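Local coordinates for protein tyrosinase (Burkholderia thailandensis, PDB 5ZRD) that catalyses the copper-dependent ortho-hydroxylation of monophenols to catechols at acidic pH and, as in other tyrosinases, probably oxidises diphenols to quinones, at residues F51-Y56 with Y99-A104; H57-Q62 with V156-R161; G80-H85 with L373-K378; N301-M304 with N308-G311. All coordinates share one frame; numbering follows the deposited sequence.

Contact 1 of 4, residues F51-Y56 with Y99-A104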
loop_
_atom_site.group_PDB
_atom_site.type_symbol
_atom_site.label_atom_id
_atom_site.label_comp_id
_atom_site.label_asym_id
_atom_site.label_seq_id
_atom_site.Cartn_x
_atom_site.Cartn_y
_atom_site.Cartn_z
ATOM N N PHE A 51 -21.400 -7.949 25.812
ATOM C CA PHE A 51 -20.989 -7.075 24.723
ATOM C C PHE A 51 -19.721 -7.605 24.050
ATOM O O PHE A 51 -19.559 -7.541 22.837
ATOM C CB PHE A 51 -20.732 -5.649 25.215
ATOM C CG PHE A 51 -20.210 -4.730 24.142
ATOM C CD1 PHE A 51 -21.073 -4.159 23.215
ATOM C CD2 PHE A 51 -18.862 -4.440 24.060
ATOM C CE1 PHE A 51 -20.593 -3.320 22.217
ATOM C CE2 PHE A 51 -18.386 -3.588 23.074
ATOM C CZ PHE A 51 -19.247 -3.044 22.144
ATOM N N ALA A 52 -18.814 -8.096 24.871
ATOM C CA ALA A 52 -17.580 -8.657 24.389
ATOM C C ALA A 52 -17.872 -9.921 23.563
ATOM O O ALA A 52 -17.342 -10.065 22.461
ATOM C CB ALA A 52 -16.682 -8.955 25.570
ATOM N N LEU A 53 -18.709 -10.801 24.138
ATOM C CA LEU A 53 -19.108 -12.113 23.586
ATOM C C LEU A 53 -19.819 -11.893 22.254
ATOM O O LEU A 53 -19.403 -12.478 21.277
ATOM C CB LEU A 53 -20.030 -12.861 24.557
ATOM C CG LEU A 53 -19.354 -13.576 25.731
ATOM C CD1 LEU A 53 -20.391 -13.991 26.775
ATOM C CD2 LEU A 53 -18.582 -14.802 25.249
ATOM N N GLY A 54 -20.863 -11.058 22.245
ATOM C CA GLY A 54 -21.574 -10.709 21.007
ATOM C C GLY A 54 -20.637 -10.094 19.996
ATOM O O GLY A 54 -20.741 -10.365 18.795
ATOM N N GLY A 55 -19.696 -9.280 20.483
ATOM C CA GLY A 55 -18.620 -8.658 19.643
ATOM C C GLY A 55 -17.655 -9.654 19.011
ATOM O O GLY A 55 -16.992 -9.318 18.008
ATOM N N TYR A 56 -17.561 -10.876 19.546
ATOM C CA TYR A 56 -16.597 -11.839 18.971
ATOM C C TYR A 56 -17.035 -12.266 17.551
ATOM O O TYR A 56 -16.172 -12.502 16.685
ATOM C CB TYR A 56 -16.408 -13.055 19.898
ATOM C CG TYR A 56 -15.762 -12.753 21.235
ATOM C CD1 TYR A 56 -14.700 -11.860 21.334
ATOM C CD2 TYR A 56 -16.173 -13.385 22.397
ATOM C CE1 TYR A 56 -14.076 -11.585 22.537
ATOM C CE2 TYR A 56 -15.565 -13.114 23.616
ATOM C CZ TYR A 56 -14.534 -12.193 23.685
ATOM O OH TYR A 56 -13.941 -11.892 24.865
ATOM N N TYR A 99 -20.958 -22.404 23.717
ATOM C CA TYR A 99 -20.450 -22.981 24.943
ATOM C C TYR A 99 -19.776 -21.885 25.764
ATOM O O TYR A 99 -20.004 -21.827 26.923
ATOM C CB TYR A 99 -19.435 -24.081 24.634
ATOM C CG TYR A 99 -18.787 -24.735 25.826
ATOM C CD1 TYR A 99 -19.473 -25.671 26.572
ATOM C CD2 TYR A 99 -17.470 -24.476 26.165
ATOM C CE1 TYR A 99 -18.879 -26.311 27.643
ATOM C CE2 TYR A 99 -16.856 -25.117 27.233
ATOM C CZ TYR A 99 -17.566 -26.044 27.966
ATOM O OH TYR A 99 -17.009 -26.700 29.017
ATOM N N LYS A 100 -18.969 -21.047 25.116
ATOM C CA LYS A 100 -18.268 -19.961 25.773
ATOM C C LYS A 100 -19.251 -18.940 26.382
ATOM O O LYS A 100 -19.037 -18.426 27.514
ATOM C CB LYS A 100 -17.277 -19.322 24.800
ATOM C CG LYS A 100 -15.921 -20.019 24.724
ATOM C CD LYS A 100 -15.277 -20.200 26.094
ATOM C CE LYS A 100 -13.890 -20.805 26.044
ATOM N NZ LYS A 100 -13.329 -21.006 27.404
ATOM N N LEU A 101 -20.351 -18.659 25.706
ATOM C CA LEU A 101 -21.347 -17.753 26.299
ATOM C C LEU A 101 -21.995 -18.457 27.494
ATOM O O LEU A 101 -22.336 -17.849 28.479
ATOM C CB LEU A 101 -22.410 -17.340 25.269
ATOM C CG LEU A 101 -23.557 -16.543 25.882
ATOM C CD1 LEU A 101 -23.869 -15.305 25.071
ATOM C CD2 LEU A 101 -24.791 -17.424 26.055
ATOM N N GLU A 102 -22.221 -19.742 27.345
ATOM C CA GLU A 102 -22.773 -20.505 28.445
ATOM C C GLU A 102 -21.786 -20.490 29.628
ATOM O O GLU A 102 -22.233 -20.477 30.754
ATOM C CB GLU A 102 -23.054 -21.922 27.964
ATOM C CG GLU A 102 -23.862 -22.755 28.936
ATOM C CD GLU A 102 -24.016 -24.199 28.511
ATOM O OE1 GLU A 102 -22.954 -24.837 28.159
ATOM O OE2 GLU A 102 -25.181 -24.695 28.559
ATOM N N GLU A 103 -20.470 -20.481 29.396
ATOM C CA GLU A 103 -19.492 -20.414 30.531
ATOM C C GLU A 103 -19.682 -19.085 31.276
ATOM O O GLU A 103 -19.640 -19.055 32.500
ATOM C CB GLU A 103 -18.030 -20.535 30.074
ATOM C CG GLU A 103 -17.519 -21.966 30.017
ATOM C CD GLU A 103 -16.020 -22.126 29.761
ATOM O OE1 GLU A 103 -15.401 -21.173 29.247
ATOM O OE2 GLU A 103 -15.477 -23.207 30.080
ATOM N N ALA A 104 -19.930 -18.014 30.517
ATOM C CA ALA A 104 -20.253 -16.683 31.038
ATOM C C ALA A 104 -21.576 -16.687 31.801
ATOM O O ALA A 104 -21.652 -16.077 32.856
ATOM C CB ALA A 104 -20.312 -15.693 29.911
#
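Leu53 meets Leu101 and Ala104 with no aromatic ring in the join; the flat groups lie at its margins. The ring of Tyr56 has one face closed from its own helix by Ala52 O, 3.2 Å above the plane and over the ring centre, while its hydroxyl bonds to Pro47 O. On the other helix the flat group is the carboxylate of Glu103. Lys100 NZ approaches Glu103 OE1 at 2.8 Å, on the syn side and 26° out of the carboxylate plane, with the amine turned away from Leu53. Lys377 O takes a second hydrogen bond from the same NZ.

The contact itself is carried by one branched tip. Leu53 has CG anti to its carbonyl carbon (chi1 -80°), and CD1 ends up against the opposing helix. There it lies 3.6 Å from Ala104 CB and 3.9 Å from Leu101 CA, with Leu101 CD1 alongside at 4.1 Å. The other branch, Leu53 CD2, stands 4.2 Å from Leu101 CA. Short Ala104 lets the methyl come close to the helix surface.

The axes of the two short segments run antiparallel at 178° and stay 10.7 Å apart. Helix 27-41 closes another side, with Ile39 on both Leu101 and Ala104. Helices 50-57 and 90-108 carry His57 and His94 of one copper site, as in the four-helix core of type 3 copper proteins. Between these segments the join is aliphatic packing, and the hydrogen bond of Tyr97 OH, also on helix 90-108, with Leu53 O adds a directional tie.

Contact 2 of 4, residues H57-Q62 with V156-R161. With CU (copper (II) ion), chain J.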
loop_
_atom_site.group_PDB
_atom_site.type_symbol
_atom_site.label_atom_id
_atom_site.label_comp_id
_atom_site.label_asym_id
_atom_site.label_seq_id
_atom_site.Cartn_x
_atom_site.Cartn_y
_atom_site.Cartn_z
ATOM N N HIS A 57 -18.354 -12.327 17.305
ATOM C CA HIS A 57 -18.934 -12.873 16.106
ATOM C C HIS A 57 -18.474 -12.076 14.889
ATOM O O HIS A 57 -17.891 -12.618 13.943
ATOM C CB HIS A 57 -20.469 -12.859 16.216
ATOM C CG HIS A 57 -21.125 -13.664 15.156
ATOM N ND1 HIS A 57 -21.708 -13.090 14.061
ATOM C CD2 HIS A 57 -21.224 -15.000 14.998
ATOM C CE1 HIS A 57 -22.179 -14.042 13.286
ATOM N NE2 HIS A 57 -21.871 -15.219 13.828
ATOM N N GLY A 58 -18.742 -10.785 14.955
ATOM C CA GLY A 58 -18.565 -9.842 13.867
ATOM C C GLY A 58 -17.881 -8.559 14.348
ATOM O O GLY A 58 -16.700 -8.559 14.670
ATOM N N GLU A 59 -18.638 -7.464 14.373
ATOM C CA GLU A 59 -18.133 -6.199 14.829
ATOM C C GLU A 59 -18.119 -6.208 16.354
ATOM O O GLU A 59 -19.023 -6.749 16.951
ATOM C CB GLU A 59 -19.025 -5.058 14.348
ATOM C CG GLU A 59 -19.085 -4.872 12.840
ATOM C CD GLU A 59 -20.165 -3.867 12.469
ATOM O OE1 GLU A 59 -20.456 -3.018 13.297
ATOM O OE2 GLU A 59 -20.701 -3.925 11.370
ATOM N N PRO A 60 -17.133 -5.596 16.992
ATOM C CA PRO A 60 -16.106 -4.764 16.378
ATOM C C PRO A 60 -15.050 -5.594 15.652
ATOM O O PRO A 60 -14.663 -6.680 16.122
ATOM C CB PRO A 60 -15.420 -4.000 17.521
ATOM C CG PRO A 60 -15.747 -4.799 18.750
ATOM C CD PRO A 60 -17.022 -5.572 18.452
ATOM N N PHE A 61 -14.643 -5.033 14.523
ATOM C CA PHE A 61 -13.797 -5.689 13.578
ATOM C C PHE A 61 -12.320 -5.378 13.860
ATOM O O PHE A 61 -12.035 -4.331 14.352
ATOM C CB PHE A 61 -14.098 -5.207 12.156
ATOM C CG PHE A 61 -15.388 -5.678 11.520
ATOM C CD1 PHE A 61 -15.893 -6.955 11.747
ATOM C CD2 PHE A 61 -16.028 -4.888 10.583
ATOM C CE1 PHE A 61 -17.034 -7.397 11.100
ATOM C CE2 PHE A 61 -17.163 -5.338 9.934
ATOM C CZ PHE A 61 -17.669 -6.586 10.199
ATOM N N GLN A 62 -11.420 -6.298 13.481
ATOM C CA GLN A 62 -10.065 -5.984 13.103
ATOM C C GLN A 62 -9.960 -5.836 11.579
ATOM O O GLN A 62 -10.627 -6.518 10.863
ATOM C CB GLN A 62 -9.135 -7.104 13.540
ATOM C CG GLN A 62 -9.142 -7.320 15.039
ATOM C CD GLN A 62 -8.174 -8.403 15.441
ATOM O OE1 GLN A 62 -8.524 -9.273 16.235
ATOM N NE2 GLN A 62 -6.969 -8.370 14.870
ATOM N N VAL A 156 -21.364 0.719 24.949
ATOM C CA VAL A 156 -20.477 1.618 24.253
ATOM C C VAL A 156 -20.822 1.502 22.779
ATOM O O VAL A 156 -21.553 0.591 22.390
ATOM C CB VAL A 156 -18.992 1.280 24.462
ATOM C CG1 VAL A 156 -18.576 1.458 25.911
ATOM C CG2 VAL A 156 -18.676 -0.120 23.987
ATOM N N ALA A 157 -20.251 2.398 21.995
ATOM C CA ALA A 157 -20.542 2.448 20.582
ATOM C C ALA A 157 -19.688 1.413 19.848
ATOM O O ALA A 157 -18.600 1.095 20.239
ATOM C CB ALA A 157 -20.294 3.837 20.040
ATOM N N LEU A 158 -20.251 0.894 18.787
ATOM C CA LEU A 158 -19.502 0.233 17.772
ATOM C C LEU A 158 -19.009 1.329 16.848
ATOM O O LEU A 158 -19.793 1.892 16.105
ATOM C CB LEU A 158 -20.412 -0.722 16.999
ATOM C CG LEU A 158 -20.851 -1.963 17.765
ATOM C CD1 LEU A 158 -21.906 -2.719 16.979
ATOM C CD2 LEU A 158 -19.654 -2.854 18.050
ATOM N N SER A 159 -17.735 1.620 16.911
ATOM C CA SER A 159 -17.239 2.710 16.124
ATOM C C SER A 159 -15.753 2.511 15.814
ATOM O O SER A 159 -15.007 2.189 16.687
ATOM C CB SER A 159 -17.494 4.010 16.875
ATOM O OG SER A 159 -16.489 4.971 16.602
ATOM N N ASP A 160 -15.306 2.807 14.608
ATOM C CA ASP A 160 -13.860 2.768 14.336
ATOM C C ASP A 160 -13.088 4.020 14.854
ATOM O O ASP A 160 -11.847 4.078 14.829
ATOM C CB ASP A 160 -13.708 2.544 12.848
ATOM C CG ASP A 160 -14.378 1.204 12.379
ATOM O OD1 ASP A 160 -14.265 0.184 13.108
ATOM O OD2 ASP A 160 -15.029 1.192 11.296
ATOM N N ARG A 161 -13.836 5.036 15.309
ATOM C CA ARG A 161 -13.261 6.264 15.893
ATOM C C ARG A 161 -12.274 6.866 14.881
ATOM O O ARG A 161 -11.177 7.226 15.244
ATOM C CB ARG A 161 -12.586 5.975 17.248
ATOM C CG ARG A 161 -13.501 5.386 18.318
ATOM C CD ARG A 161 -14.157 6.400 19.260
ATOM N NE ARG A 161 -15.439 5.993 19.876
ATOM C CZ ARG A 161 -15.579 5.135 20.901
ATOM N NH1 ARG A 161 -14.518 4.522 21.404
ATOM N NH2 ARG A 161 -16.780 4.884 21.411
HETATM CU CU CU J . -21.907 -16.926 12.775
#
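Leu158 points its forked end into the bend at Glu59 and Pro60, and each branch takes one partner. CD2 touches the proline ring, 3.8 Å from Pro60 CD and 3.9 Å from Pro60 N. CD1 goes to the glutamate, 4.0 Å from Glu59 OE1. Both meetings are near right angles: the leucine comes across the proline and across the extended glutamate, lying along neither. Its CG is anti to the carbonyl carbon (chi1 -71°), and the chain then runs on straight to CD1.

Glu59 is held from another side by Phe61. Its CG sits over the centre of that ring, 3.4 Å above the plane, while Trp79 and Tyr169 make edge-to-face contacts with the same phenyl. The peptide before Pro60 is cis, which bends the chain sharply just where Leu158 packs.

This bend is the loop leaving helix 50-57, inside the central domain of tyrosinase, and it begins at a metal ligand: His57 NE2 binds copper at 2.0 Å, together with His85 and His94. The imidazole itself lies well away from Leu158 and is flanked edge-to-face by Phe316.

On the 156-161 side, Ser159 OG accepts from Arg161 N at 3.0 Å, an ST turn that curls the chain just beyond Leu158. Phe51 of helix 50-57 also packs on Leu158, while Asp160 OD1 accepts a hydrogen bond from Tyr63 OH.

Contact 3 of 4, residues G80-H85 with L373-K378. With CU (copper (II) ion), chain J.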
loop_
_atom_site.group_PDB
_atom_site.type_symbol
_atom_site.label_atom_id
_atom_site.label_comp_id
_atom_site.label_asym_id
_atom_site.label_seq_id
_atom_site.Cartn_x
_atom_site.Cartn_y
_atom_site.Cartn_z
ATOM N N GLY A 80 -13.406 -9.457 9.470
ATOM C CA GLY A 80 -12.803 -8.833 10.641
ATOM C C GLY A 80 -13.401 -9.353 11.926
ATOM O O GLY A 80 -13.075 -8.879 13.017
ATOM N N GLY A 81 -14.370 -10.250 11.815
ATOM C CA GLY A 81 -14.873 -10.941 13.003
ATOM C C GLY A 81 -14.210 -12.299 13.098
ATOM O O GLY A 81 -13.425 -12.656 12.211
ATOM N N TYR A 82 -14.529 -13.045 14.150
ATOM C CA TYR A 82 -13.957 -14.356 14.387
ATOM C C TYR A 82 -14.853 -15.475 13.819
ATOM O O TYR A 82 -14.399 -16.636 13.650
ATOM C CB TYR A 82 -13.742 -14.497 15.890
ATOM C CG TYR A 82 -12.565 -13.726 16.431
ATOM C CD1 TYR A 82 -11.281 -14.029 16.009
ATOM C CD2 TYR A 82 -12.727 -12.677 17.330
ATOM C CE1 TYR A 82 -10.181 -13.324 16.471
ATOM C CE2 TYR A 82 -11.638 -11.986 17.834
ATOM C CZ TYR A 82 -10.360 -12.325 17.412
ATOM O OH TYR A 82 -9.260 -11.655 17.855
ATOM N N CYS A 83 -16.152 -15.215 13.581
ATOM C CA CYS A 83 -17.037 -16.311 13.270
ATOM C C CYS A 83 -16.612 -16.888 11.915
ATOM O O CYS A 83 -16.098 -16.141 11.022
ATOM C CB CYS A 83 -18.507 -15.918 13.312
ATOM S SG CYS A 83 -19.045 -14.828 11.961
ATOM N N ASN A 84 -16.754 -18.222 11.807
ATOM C CA ASN A 84 -16.517 -18.992 10.585
ATOM C C ASN A 84 -17.854 -19.245 9.869
ATOM O O ASN A 84 -18.783 -19.812 10.469
ATOM C CB ASN A 84 -15.822 -20.318 10.889
ATOM C CG ASN A 84 -14.334 -20.169 11.055
ATOM O OD1 ASN A 84 -13.643 -19.979 10.069
ATOM N ND2 ASN A 84 -13.850 -20.181 12.292
ATOM N N HIS A 85 -17.903 -18.865 8.586
ATOM C CA HIS A 85 -19.077 -19.024 7.696
ATOM C C HIS A 85 -18.638 -19.456 6.302
ATOM O O HIS A 85 -17.579 -19.116 5.850
ATOM C CB HIS A 85 -19.840 -17.710 7.593
ATOM C CG HIS A 85 -20.176 -17.161 8.932
ATOM N ND1 HIS A 85 -19.363 -16.285 9.580
ATOM C CD2 HIS A 85 -21.177 -17.463 9.789
ATOM C CE1 HIS A 85 -19.888 -16.018 10.758
ATOM N NE2 HIS A 85 -21.006 -16.726 10.917
ATOM N N LEU A 373 -9.908 -22.280 16.907
ATOM C CA LEU A 373 -11.220 -21.629 16.847
ATOM C C LEU A 373 -11.147 -20.346 17.675
ATOM O O LEU A 373 -11.725 -20.275 18.744
ATOM C CB LEU A 373 -12.298 -22.585 17.374
ATOM C CG LEU A 373 -12.435 -23.879 16.567
ATOM C CD1 LEU A 373 -13.345 -24.878 17.246
ATOM C CD2 LEU A 373 -12.922 -23.573 15.174
ATOM N N ASN A 374 -10.424 -19.357 17.144
ATOM C CA ASN A 374 -10.180 -18.062 17.814
ATOM C C ASN A 374 -11.504 -17.345 18.098
ATOM O O ASN A 374 -12.419 -17.404 17.299
ATOM C CB ASN A 374 -9.294 -17.169 16.963
ATOM C CG ASN A 374 -7.960 -17.817 16.671
ATOM O OD1 ASN A 374 -7.456 -17.700 15.564
ATOM N ND2 ASN A 374 -7.390 -18.506 17.647
ATOM N N PRO A 375 -11.623 -16.670 19.226
ATOM C CA PRO A 375 -10.571 -16.461 20.228
ATOM C C PRO A 375 -10.677 -17.368 21.469
ATOM O O PRO A 375 -10.143 -17.039 22.541
ATOM C CB PRO A 375 -10.883 -15.015 20.641
ATOM C CG PRO A 375 -12.414 -14.991 20.685
ATOM C CD PRO A 375 -12.849 -15.947 19.583
ATOM N N PHE A 376 -11.363 -18.492 21.318
ATOM C CA PHE A 376 -11.704 -19.359 22.436
ATOM C C PHE A 376 -10.480 -20.150 22.924
ATOM O O PHE A 376 -9.781 -20.771 22.131
ATOM C CB PHE A 376 -12.822 -20.312 22.018
ATOM C CG PHE A 376 -13.981 -19.589 21.397
ATOM C CD1 PHE A 376 -14.519 -18.470 22.011
ATOM C CD2 PHE A 376 -14.494 -19.986 20.173
ATOM C CE1 PHE A 376 -15.573 -17.780 21.432
ATOM C CE2 PHE A 376 -15.550 -19.299 19.601
ATOM C CZ PHE A 376 -16.087 -18.196 20.228
ATOM N N LYS A 377 -10.280 -20.149 24.248
ATOM C CA LYS A 377 -9.085 -20.717 24.888
ATOM C C LYS A 377 -9.493 -21.694 25.995
ATOM O O LYS A 377 -10.482 -21.477 26.675
ATOM C CB LYS A 377 -8.205 -19.584 25.418
ATOM C CG LYS A 377 -7.207 -19.052 24.400
ATOM C CD LYS A 377 -7.197 -17.542 24.349
ATOM C CE LYS A 377 -6.102 -16.959 23.476
ATOM N NZ LYS A 377 -6.125 -17.539 22.116
ATOM N N LYS A 378 -8.744 -22.792 26.130
ATOM C CA LYS A 378 -8.908 -23.702 27.299
ATOM C C LYS A 378 -8.301 -23.038 28.552
ATOM O O LYS A 378 -7.597 -22.038 28.426
ATOM C CB LYS A 378 -8.237 -25.046 27.005
ATOM C CG LYS A 378 -8.852 -25.832 25.854
ATOM C CD LYS A 378 -7.884 -26.820 25.199
ATOM C CE LYS A 378 -8.403 -28.243 25.180
ATOM N NZ LYS A 378 -7.338 -29.196 24.794
HETATM CU CU CU J . -21.907 -16.926 12.775
HETATM O O HOH W 1 -11.965 -17.644 14.472
#
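Tyr82 turns its side chain onto the corner made by Asn374 and Pro375. CB is the first atom to touch, 3.5 Å from Asn374 O. CG follows at 3.9 Å from Pro375 CD, and from here the ring divides its neighbours: CD1 and CE1 run past the asparagine, with CD1 3.8 Å from Asn374 CB, while CD2 and CE2 pass over the CG and CB of Pro375. The proline covers one face in a CH-pi contact, its CD 4.2 Å from the Tyr82 ring centroid and 25° off the normal. Asn374 turns its amide plane 74° from the ring. At the tip, the hydroxyl probably bonds to Gln62.

A water between the two backbones is placed to donate to Tyr82 O (2.8 Å) and Asn374 O (2.9 Å), though with other acceptors near it may not serve both at once. Trp93 NE1 also donates to Asn374 O.

Further along the same loop, Cys83 SG is joined to His85 CE1 at 1.9 Å, the thioether cross-link known from several type 3 copper proteins. It ties the ring whose NE2 binds copper at 2.1 Å, while Gln355 accepts from the ND1 of that histidine.

The cis peptide before Pro375 helps form the corner leading into the weakly bonded strand 376-377, paired through Phe376 with Tyr384 of strand 383-385. Pro375 also packs on Tyr56 of helix 50-57 and Phe376 on helix 90-108, so the corner is wedged between the copper loop and two core helices.

Contact 4 of 4, residues N301-M304 with N308-G311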
loop_
_atom_site.group_PDB
_atom_site.type_symbol
_atom_site.label_atom_id
_atom_site.label_comp_id
_atom_site.label_asym_id
_atom_site.label_seq_id
_atom_site.Cartn_x
_atom_site.Cartn_y
_atom_site.Cartn_z
ATOM N N ASN A 301 -33.667 -3.805 8.214
ATOM C CA ASN A 301 -32.245 -4.136 8.357
ATOM C C ASN A 301 -31.945 -4.488 9.827
ATOM O O ASN A 301 -31.191 -3.792 10.539
ATOM C CB ASN A 301 -31.363 -2.991 7.876
ATOM C CG ASN A 301 -31.355 -2.805 6.374
ATOM O OD1 ASN A 301 -31.447 -3.766 5.597
ATOM N ND2 ASN A 301 -31.119 -1.576 5.951
ATOM N N GLY A 302 -32.525 -5.587 10.257
ATOM C CA GLY A 302 -32.379 -6.053 11.626
ATOM C C GLY A 302 -31.011 -6.660 11.892
ATOM O O GLY A 302 -30.305 -7.058 10.985
ATOM N N ASP A 303 -30.621 -6.709 13.150
ATOM C CA ASP A 303 -29.266 -7.097 13.439
ATOM C C ASP A 303 -28.965 -8.530 13.000
ATOM O O ASP A 303 -27.912 -8.781 12.443
ATOM C CB ASP A 303 -28.926 -6.843 14.910
ATOM C CG ASP A 303 -28.873 -5.372 15.239
ATOM O OD1 ASP A 303 -29.957 -4.832 15.546
ATOM O OD2 ASP A 303 -27.769 -4.753 15.167
ATOM N N MET A 304 -29.924 -9.433 13.181
ATOM C CA MET A 304 -29.776 -10.867 12.856
ATOM C C MET A 304 -29.625 -11.109 11.340
ATOM O O MET A 304 -29.232 -12.190 10.944
ATOM C CB MET A 304 -30.992 -11.651 13.367
ATOM C CG MET A 304 -30.885 -12.070 14.824
ATOM S SD MET A 304 -29.655 -13.357 15.130
ATOM C CE MET A 304 -30.408 -14.760 14.325
ATOM N N ASN A 308 -22.757 -8.912 10.643
ATOM C CA ASN A 308 -22.021 -7.790 11.274
ATOM C C ASN A 308 -22.326 -7.681 12.773
ATOM O O ASN A 308 -21.414 -7.674 13.589
ATOM C CB ASN A 308 -22.360 -6.476 10.585
ATOM C CG ASN A 308 -21.797 -6.413 9.194
ATOM O OD1 ASN A 308 -20.819 -5.701 8.923
ATOM N ND2 ASN A 308 -22.367 -7.225 8.339
ATOM N N THR A 309 -23.608 -7.642 13.133
ATOM C CA THR A 309 -24.013 -7.410 14.518
ATOM C C THR A 309 -25.072 -8.416 14.977
ATOM O O THR A 309 -25.656 -8.264 16.041
ATOM C CB THR A 309 -24.566 -5.984 14.681
ATOM O OG1 THR A 309 -25.666 -5.728 13.792
ATOM C CG2 THR A 309 -23.498 -4.951 14.417
ATOM N N ALA A 310 -25.299 -9.484 14.240
ATOM C CA ALA A 310 -26.268 -10.512 14.688
ATOM C C ALA A 310 -25.934 -11.023 16.089
ATOM O O ALA A 310 -26.812 -11.387 16.857
ATOM C CB ALA A 310 -26.252 -11.660 13.727
ATOM N N GLY A 311 -24.653 -11.111 16.406
ATOM C CA GLY A 311 -24.259 -11.640 17.727
ATOM C C GLY A 311 -24.702 -10.744 18.881
ATOM O O GLY A 311 -24.668 -11.190 20.017
HETATM O O HOH W 2 -25.630 -7.528 11.188
#
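Asp303 and Thr309 make the one direct hydrogen bond of this contact: Thr309 OG1 donates to Asp303 OD2 over 2.7 Å. The hydroxyl comes to the anti side of the carboxylate oxygen, 17° out of its plane. It can do so because chi1 of Thr309 is 57°, with OG1 standing between the backbone N and the carbonyl carbon. The carboxylate has other partners too: OD2 forms a salt bridge with Lys171, and OD1 accepts from Tyr175 OH and Val178 N. Gripped at both oxygens, this buried group is probably kept charged and has little freedom to rotate.

A water makes the second polar link. It donates to Asp303 O at 2.9 Å and accepts from Thr309 N at 2.8 Å, bridging the two backbones inside the turn.

Packing takes over at Met304 and Ala310. The alanine methyl presses on the backbone, with Ala310 CB 3.7 Å from Met304 CA and 3.6 Å from Asp303 O. The methionine folds back at chi2 and chi3, bringing SD 4.1 Å from Ala310 CB. Phe316 of helix 315-334 touches both residues.

Met304 O accepts from His281 ND1, orienting a histidine that binds the second copper, while Ala310 also touches that imidazole. The turn also brings in Asn307, which lines the oxygen pocket, making this compact loop a second shell beside the dicopper centre of the tyrosinase domain.

How the contacts relate
Contacts 1, 2 and 3 cross along the chain: 51-56, 57-62 and 80-85 come first, followed in the same order by 99-104, 156-161 and 373-378. Contact 4 is local, nested inside the long loop closed by contact 3. Contacts 1, 2 and 4 and segment 80-85 belong to the common central domain of tyrosinase. The centres of contacts 1 and 3 are 11 Å apart, those of 1 and 2 15 Å. Contacts 2 and 4, their centres 13 Å apart, meet through a probable hydrogen bond from Glu59 N to Asn308 O. Contacts 2 and 3 supply His57 and His85 to one copper, contact 4 backs His281 at the other, and contact 1 joins the helices carrying His57 and His94.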